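Local coordinates for outer membrane protein Omp121 (PDB 5FQ8) that probably imports nutrients across the outer membrane of Bacteroides thetaiotaomicron as a calcium-binding, TonB-dependent beta-barrel receptor, at residues B[776-788]-B[874-886]. Numbering follows the deposited sequence.
Sequences RIVVNSSTGLPVE and NTTPITSSNIYKY
The Y886 ring meets P786 CD at its edge, in plane, 4.0 Å from CE1, while I878 CD1 lies 3.6 Å above one face, offset toward the rim; the phenol OH is hydrogen-bonded to S892. L785 continues this apolar patch with both branches, CD2 packing 4.0 Å from I878 CD1 and CD1 against K885 CD, whose extended chain it crosses at about a right angle. At the flat amide of N874, V779 CG2 comes within 3.4 Å of ND2. A chi1 of 166° turns this amide back toward T876: OD1 accepts T876 N from above the carbonyl plane, an Asx turn, and ND2 donates to T876 O and to S859. Strands 777-778 and 868-873 flank 859-865 in a small mixed sheet, and the turn after the first packs on the segment leading from the second into helix 880-889. In that turn N780 OD1 accepts S782 N (an Asx turn) and T783 N (the wider Asx motif). At G784, phi 93° would jam a CB against the preceding carbonyl. Replacing N874 by an alanine would probably leave T876 N, T876 O and S859 without their amide partner and the turn freer to move. A water donates to G784 O (2.7 Å) and weakly to T876 O.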
ATOM      1  N   ARG B 776      48.088 -29.736  -6.892  1.00 34.48           N
ATOM      2  CA  ARG B 776      47.559 -30.191  -5.619  1.00 34.21           C
ATOM      3  C   ARG B 776      46.735 -29.103  -4.937  1.00 33.55           C
ATOM      4  O   ARG B 776      46.938 -27.905  -5.144  1.00 33.47           O
ATOM      5  CB  ARG B 776      48.707 -30.667  -4.734  1.00 40.77           C
ATOM      6  CG  ARG B 776      49.453 -31.879  -5.320  1.00 44.72           C
ATOM      7  CD  ARG B 776      50.773 -32.188  -4.597  1.00 59.95           C
ATOM      8  NE  ARG B 776      51.799 -31.199  -4.903  1.00 55.41           N
ATOM      9  CZ  ARG B 776      52.948 -31.077  -4.243  1.00 55.23           C
ATOM     10  NH1 ARG B 776      53.221 -31.887  -3.232  1.00 53.94           N
ATOM     11  NH2 ARG B 776      53.823 -30.143  -4.596  1.00 55.86           N
ATOM     12  N   ILE B 777      45.784 -29.542  -4.125  1.00 33.11           N
ATOM     13  CA  ILE B 777      44.789 -28.660  -3.531  1.00 32.44           C
ATOM     14  C   ILE B 777      45.371 -28.029  -2.278  1.00 41.89           C
ATOM     15  O   ILE B 777      45.907 -28.723  -1.409  1.00 50.22           O
ATOM     16  CB  ILE B 777      43.504 -29.440  -3.218  1.00 31.94           C
ATOM     17  CG1 ILE B 777      42.445 -28.526  -2.645  1.00 31.27           C
ATOM     18  CG2 ILE B 777      43.752 -30.524  -2.245  1.00 32.27           C
ATOM     19  CD1 ILE B 777      41.473 -28.142  -3.658  1.00 30.76           C
ATOM     20  N   VAL B 778      45.284 -26.713  -2.183  1.00 42.45           N
ATOM     21  CA  VAL B 778      45.785 -26.040  -0.999  1.00 32.57           C
ATOM     22  C   VAL B 778      44.720 -26.101   0.074  1.00 32.07           C
ATOM     23  O   VAL B 778      43.552 -25.819  -0.182  1.00 31.44           O
ATOM     24  CB  VAL B 778      46.171 -24.589  -1.307  1.00 32.57           C
ATOM     25  CG1 VAL B 778      46.789 -23.969  -0.095  1.00 32.86           C
ATOM     26  CG2 VAL B 778      47.110 -24.528  -2.477  1.00 33.05           C
ATOM     27  N   VAL B 779      45.116 -26.461   1.280  1.00 32.38           N
ATOM     28  CA  VAL B 779      44.210 -26.451   2.409  1.00 32.00           C
ATOM     29  C   VAL B 779      44.854 -25.699   3.563  1.00 32.31           C
ATOM     30  O   VAL B 779      46.041 -25.391   3.553  1.00 32.87           O
ATOM     31  CB  VAL B 779      43.816 -27.866   2.844  1.00 32.06           C
ATOM     32  CG1 VAL B 779      42.997 -28.523   1.770  1.00 31.70           C
ATOM     33  CG2 VAL B 779      45.050 -28.642   3.107  1.00 32.82           C
ATOM     34  N   ASN B 780      44.035 -25.411   4.562  1.00 31.96           N
ATOM     35  CA  ASN B 780      44.417 -24.577   5.688  1.00 32.16           C
ATOM     36  C   ASN B 780      45.169 -25.417   6.695  1.00 32.77           C
ATOM     37  O   ASN B 780      44.719 -26.504   7.061  1.00 32.74           O
ATOM     38  CB  ASN B 780      43.164 -23.963   6.311  1.00 39.06           C
ATOM     39  CG  ASN B 780      43.437 -23.235   7.608  1.00 33.17           C
ATOM     40  OD1 ASN B 780      43.596 -23.853   8.655  1.00 33.24           O
ATOM     41  ND2 ASN B 780      43.442 -21.912   7.552  1.00 31.65           N
ATOM     42  N   SER B 781      46.306 -24.899   7.149  1.00 33.34           N
ATOM     43  CA  SER B 781      47.190 -25.664   8.015  1.00 34.02           C
ATOM     44  C   SER B 781      46.492 -26.130   9.278  1.00 33.92           C
ATOM     45  O   SER B 781      46.856 -27.163   9.839  1.00 34.35           O
ATOM     46  CB  SER B 781      48.401 -24.813   8.368  1.00 42.80           C
ATOM     47  OG  SER B 781      48.739 -23.969   7.285  1.00 34.54           O
ATOM     48  N   SER B 782      45.486 -25.400   9.735  1.00 33.38           N
ATOM     49  CA  SER B 782      44.918 -25.667  11.045  1.00 33.37           C
ATOM     50  C   SER B 782      43.585 -26.389  10.987  1.00 32.82           C
ATOM     51  O   SER B 782      43.312 -27.230  11.843  1.00 37.82           O
ATOM     52  CB  SER B 782      44.750 -24.360  11.818  1.00 47.50           C
ATOM     53  OG  SER B 782      44.378 -24.617  13.157  1.00 44.87           O
ATOM     54  N   THR B 783      42.751 -26.091   9.998  1.00 32.21           N
ATOM     55  CA  THR B 783      41.433 -26.701   9.910  1.00 31.68           C
ATOM     56  C   THR B 783      41.360 -27.882   8.960  1.00 31.68           C
ATOM     57  O   THR B 783      40.526 -28.769   9.157  1.00 31.50           O
ATOM     58  CB  THR B 783      40.402 -25.672   9.457  1.00 31.00           C
ATOM     59  OG1 THR B 783      40.847 -25.061   8.242  1.00 30.91           O
ATOM     60  CG2 THR B 783      40.222 -24.628  10.510  1.00 33.08           C
ATOM     61  N   GLY B 784      42.198 -27.913   7.934  1.00 40.42           N
ATOM     62  CA  GLY B 784      42.125 -28.931   6.917  1.00 31.89           C
ATOM     63  C   GLY B 784      41.291 -28.557   5.722  1.00 31.29           C
ATOM     64  O   GLY B 784      41.394 -29.219   4.699  1.00 31.34           O
ATOM     65  N   LEU B 785      40.500 -27.511   5.809  1.00 30.78           N
ATOM     66  CA  LEU B 785      39.532 -27.158   4.784  1.00 30.19           C
ATOM     67  C   LEU B 785      40.218 -26.464   3.618  1.00 30.26           C
ATOM     68  O   LEU B 785      41.284 -25.883   3.779  1.00 30.66           O
ATOM     69  CB  LEU B 785      38.469 -26.246   5.359  1.00 29.68           C
ATOM     70  CG  LEU B 785      37.807 -26.771   6.619  1.00 29.66           C
ATOM     71  CD1 LEU B 785      37.038 -25.675   7.292  1.00 29.29           C
ATOM     72  CD2 LEU B 785      36.899 -27.876   6.216  1.00 29.43           C
ATOM     73  N   PRO B 786      39.637 -26.533   2.432  1.00 29.92           N
ATOM     74  CA  PRO B 786      40.282 -25.926   1.271  1.00 30.03           C
ATOM     75  C   PRO B 786      40.397 -24.424   1.409  1.00 29.89           C
ATOM     76  O   PRO B 786      39.670 -23.789   2.167  1.00 29.55           O
ATOM     77  CB  PRO B 786      39.365 -26.316   0.107  1.00 29.62           C
ATOM     78  CG  PRO B 786      38.167 -26.875   0.711  1.00 29.24           C
ATOM     79  CD  PRO B 786      38.551 -27.425   2.033  1.00 29.57           C
ATOM     80  N   VAL B 787      41.341 -23.867   0.667  1.00 30.20           N
ATOM     81  CA  VAL B 787      41.615 -22.439   0.653  1.00 30.17           C
ATOM     82  C   VAL B 787      41.106 -21.864  -0.659  1.00 29.83           C
ATOM     83  O   VAL B 787      41.373 -22.414  -1.733  1.00 29.98           O
ATOM     84  CB  VAL B 787      43.118 -22.163   0.829  1.00 30.86           C
ATOM     85  CG1 VAL B 787      43.417 -20.723   0.508  1.00 30.87           C
ATOM     86  CG2 VAL B 787      43.550 -22.488   2.236  1.00 31.19           C
ATOM     87  N   GLU B 788      40.391 -20.750  -0.576  1.00 29.43           N
ATOM     88  CA  GLU B 788      39.838 -20.138  -1.772  1.00 29.11           C
ATOM     89  C   GLU B 788      40.936 -19.557  -2.650  1.00 29.55           C
ATOM     90  O   GLU B 788      41.881 -18.938  -2.162  1.00 29.95           O
ATOM     91  CB  GLU B 788      38.839 -19.051  -1.385  1.00 28.62           C
ATOM     92  CG  GLU B 788      38.278 -18.262  -2.548  1.00 28.32           C
ATOM     93  CD  GLU B 788      36.989 -17.577  -2.205  1.00 27.78           C
ATOM     94  OE1 GLU B 788      36.474 -17.813  -1.101  1.00 27.61           O
ATOM     95  OE2 GLU B 788      36.490 -16.804  -3.038  1.00 27.54           O
ATOM     96  N   ASN B 874      50.167 -31.814   3.214  1.00 36.18           N
ATOM     97  CA  ASN B 874      49.285 -31.442   4.297  1.00 35.70           C
ATOM     98  C   ASN B 874      49.122 -32.593   5.270  1.00 35.95           C
ATOM     99  O   ASN B 874      48.796 -33.709   4.877  1.00 35.98           O
ATOM    100  CB  ASN B 874      47.928 -31.028   3.760  1.00 34.82           C
ATOM    101  CG  ASN B 874      46.904 -30.959   4.843  1.00 34.36           C
ATOM    102  OD1 ASN B 874      47.149 -30.395   5.902  1.00 34.50           O
ATOM    103  ND2 ASN B 874      45.759 -31.574   4.613  1.00 33.87           N
ATOM    104  N   THR B 875      49.311 -32.301   6.544  1.00 36.14           N
ATOM    105  CA  THR B 875      49.159 -33.273   7.606  1.00 36.41           C
ATOM    106  C   THR B 875      47.869 -33.100   8.389  1.00 35.79           C
ATOM    107  O   THR B 875      47.557 -33.937   9.240  1.00 35.96           O
ATOM    108  CB  THR B 875      50.349 -33.150   8.545  1.00 50.33           C
ATOM    109  OG1 THR B 875      51.520 -33.048   7.748  1.00 37.73           O
ATOM    110  CG2 THR B 875      50.481 -34.351   9.415  1.00 45.98           C
ATOM    111  N   THR B 876      47.106 -32.045   8.124  1.00 35.11           N
ATOM    112  CA  THR B 876      45.996 -31.712   8.988  1.00 34.61           C
ATOM    113  C   THR B 876      44.737 -32.413   8.522  1.00 34.06           C
ATOM    114  O   THR B 876      44.335 -32.236   7.368  1.00 33.65           O
ATOM    115  CB  THR B 876      45.756 -30.222   9.026  1.00 34.19           C
ATOM    116  OG1 THR B 876      46.985 -29.545   9.292  1.00 38.06           O
ATOM    117  CG2 THR B 876      44.826 -29.930  10.140  1.00 33.86           C
ATOM    118  N   PRO B 877      44.099 -33.210   9.363  1.00 34.07           N
ATOM    119  CA  PRO B 877      42.800 -33.767   9.009  1.00 33.53           C
ATOM    120  C   PRO B 877      41.693 -32.747   9.188  1.00 32.82           C
ATOM    121  O   PRO B 877      41.800 -31.794   9.958  1.00 32.79           O
ATOM    122  CB  PRO B 877      42.641 -34.919  10.001  1.00 33.91           C
ATOM    123  CG  PRO B 877      43.373 -34.457  11.192  1.00 34.36           C
ATOM    124  CD  PRO B 877      44.558 -33.694  10.675  1.00 34.63           C
ATOM    125  N   ILE B 878      40.625 -32.956   8.434  1.00 32.28           N
ATOM    126  CA  ILE B 878      39.365 -32.296   8.723  1.00 31.64           C
ATOM    127  C   ILE B 878      38.693 -33.102   9.819  1.00 31.74           C
ATOM    128  O   ILE B 878      38.398 -34.280   9.636  1.00 31.88           O
ATOM    129  CB  ILE B 878      38.478 -32.211   7.477  1.00 31.07           C
ATOM    130  CG1 ILE B 878      39.149 -31.395   6.389  1.00 31.01           C
ATOM    131  CG2 ILE B 878      37.183 -31.583   7.834  1.00 30.48           C
ATOM    132  CD1 ILE B 878      38.360 -31.397   5.104  1.00 30.53           C
ATOM    133  N   THR B 879      38.484 -32.488  10.964  1.00 31.74           N
ATOM    134  CA  THR B 879      37.981 -33.253  12.085  1.00 31.95           C
ATOM    135  C   THR B 879      36.523 -33.623  11.870  1.00 31.44           C
ATOM    136  O   THR B 879      35.815 -33.027  11.059  1.00 30.87           O
ATOM    137  CB  THR B 879      38.127 -32.467  13.388  1.00 32.11           C
ATOM    138  OG1 THR B 879      37.412 -31.230  13.288  1.00 31.54           O
ATOM    139  CG2 THR B 879      39.588 -32.177  13.662  1.00 32.70           C
ATOM    140  N   SER B 880      36.088 -34.640  12.607  1.00 31.69           N
ATOM    141  CA  SER B 880      34.689 -35.032  12.583  1.00 31.30           C
ATOM    142  C   SER B 880      33.797 -33.834  12.805  1.00 39.15           C
ATOM    143  O   SER B 880      32.798 -33.648  12.107  1.00 39.44           O
ATOM    144  CB  SER B 880      34.429 -36.063  13.667  1.00 31.74           C
ATOM    145  OG  SER B 880      35.485 -36.986  13.709  1.00 34.33           O
ATOM    146  N   SER B 881      34.167 -32.996  13.771  1.00 34.88           N
ATOM    147  CA  SER B 881      33.340 -31.864  14.137  1.00 32.85           C
ATOM    148  C   SER B 881      33.253 -30.840  13.021  1.00 35.12           C
ATOM    149  O   SER B 881      32.311 -30.044  12.991  1.00 36.61           O
ATOM    150  CB  SER B 881      33.889 -31.221  15.412  1.00 37.23           C
ATOM    151  OG  SER B 881      32.990 -30.258  15.931  1.00 39.90           O
ATOM    152  N   ASN B 882      34.208 -30.835  12.098  1.00 30.05           N
ATOM    153  CA  ASN B 882      34.187 -29.854  11.024  1.00 29.62           C
ATOM    154  C   ASN B 882      33.794 -30.434   9.674  1.00 29.34           C
ATOM    155  O   ASN B 882      33.745 -29.686   8.695  1.00 29.00           O
ATOM    156  CB  ASN B 882      35.550 -29.176  10.884  1.00 29.93           C
ATOM    157  CG  ASN B 882      35.843 -28.188  11.997  1.00 30.09           C
ATOM    158  OD1 ASN B 882      34.950 -27.616  12.607  1.00 29.81           O
ATOM    159  ND2 ASN B 882      37.120 -27.981  12.257  1.00 30.58           N
ATOM    160  N   ILE B 883      33.501 -31.730   9.587  1.00 30.85           N
ATOM    161  CA  ILE B 883      33.151 -32.308   8.294  1.00 29.29           C
ATOM    162  C   ILE B 883      31.893 -31.660   7.748  1.00 28.66           C
ATOM    163  O   ILE B 883      31.776 -31.425   6.542  1.00 33.79           O
ATOM    164  CB  ILE B 883      33.010 -33.836   8.407  1.00 29.62           C
ATOM    165  CG1 ILE B 883      34.382 -34.483   8.334  1.00 30.22           C
ATOM    166  CG2 ILE B 883      32.136 -34.395   7.301  1.00 29.31           C
ATOM    167  CD1 ILE B 883      34.332 -35.944   8.150  1.00 30.56           C
ATOM    168  N   TYR B 884      30.950 -31.326   8.630  1.00 28.45           N
ATOM    169  CA  TYR B 884      29.742 -30.626   8.203  1.00 27.89           C
ATOM    170  C   TYR B 884      30.070 -29.405   7.370  1.00 27.60           C
ATOM    171  O   TYR B 884      29.338 -29.073   6.434  1.00 27.19           O
ATOM    172  CB  TYR B 884      28.918 -30.198   9.410  1.00 27.79           C
ATOM    173  CG  TYR B 884      29.387 -28.889   9.996  1.00 27.78           C
ATOM    174  CD1 TYR B 884      30.484 -28.847  10.843  1.00 28.24           C
ATOM    175  CD2 TYR B 884      28.745 -27.690   9.689  1.00 27.33           C
ATOM    176  CE1 TYR B 884      30.920 -27.675  11.378  1.00 28.27           C
ATOM    177  CE2 TYR B 884      29.177 -26.503  10.215  1.00 27.35           C
ATOM    178  CZ  TYR B 884      30.273 -26.500  11.068  1.00 35.56           C
ATOM    179  OH  TYR B 884      30.746 -25.331  11.630  1.00 27.90           O
ATOM    180  N   LYS B 885      31.168 -28.721   7.695  1.00 27.84           N
ATOM    181  CA  LYS B 885      31.499 -27.496   6.982  1.00 27.62           C
ATOM    182  C   LYS B 885      32.248 -27.786   5.690  1.00 31.49           C
ATOM    183  O   LYS B 885      32.136 -27.017   4.731  1.00 33.87           O
ATOM    184  CB  LYS B 885      32.295 -26.572   7.896  1.00 27.86           C
ATOM    185  CG  LYS B 885      32.755 -25.294   7.255  1.00 27.72           C
ATOM    186  CD  LYS B 885      33.585 -24.468   8.200  1.00 28.03           C
ATOM    187  CE  LYS B 885      33.927 -23.123   7.583  1.00 27.88           C
ATOM    188  NZ  LYS B 885      34.163 -22.090   8.623  1.00 35.29           N
ATOM    189  N   TYR B 886      32.986 -28.895   5.637  1.00 29.45           N
ATOM    190  CA  TYR B 886      33.621 -29.300   4.392  1.00 28.28           C
ATOM    191  C   TYR B 886      32.595 -29.444   3.283  1.00 27.85           C
ATOM    192  O   TYR B 886      32.791 -28.961   2.163  1.00 27.72           O
ATOM    193  CB  TYR B 886      34.367 -30.618   4.591  1.00 28.81           C
ATOM    194  CG  TYR B 886      35.034 -31.129   3.346  1.00 29.02           C
ATOM    195  CD1 TYR B 886      35.913 -30.335   2.636  1.00 36.02           C
ATOM    196  CD2 TYR B 886      34.795 -32.407   2.884  1.00 29.17           C
ATOM    197  CE1 TYR B 886      36.525 -30.792   1.505  1.00 34.78           C
ATOM    198  CE2 TYR B 886      35.411 -32.874   1.749  1.00 29.40           C
ATOM    199  CZ  TYR B 886      36.272 -32.060   1.063  1.00 29.48           C
ATOM    200  OH  TYR B 886      36.907 -32.500  -0.067  1.00 29.76           O
TER
HETATM  201  O   HOH W   1      42.289 -31.771   4.684  1.00 21.35           O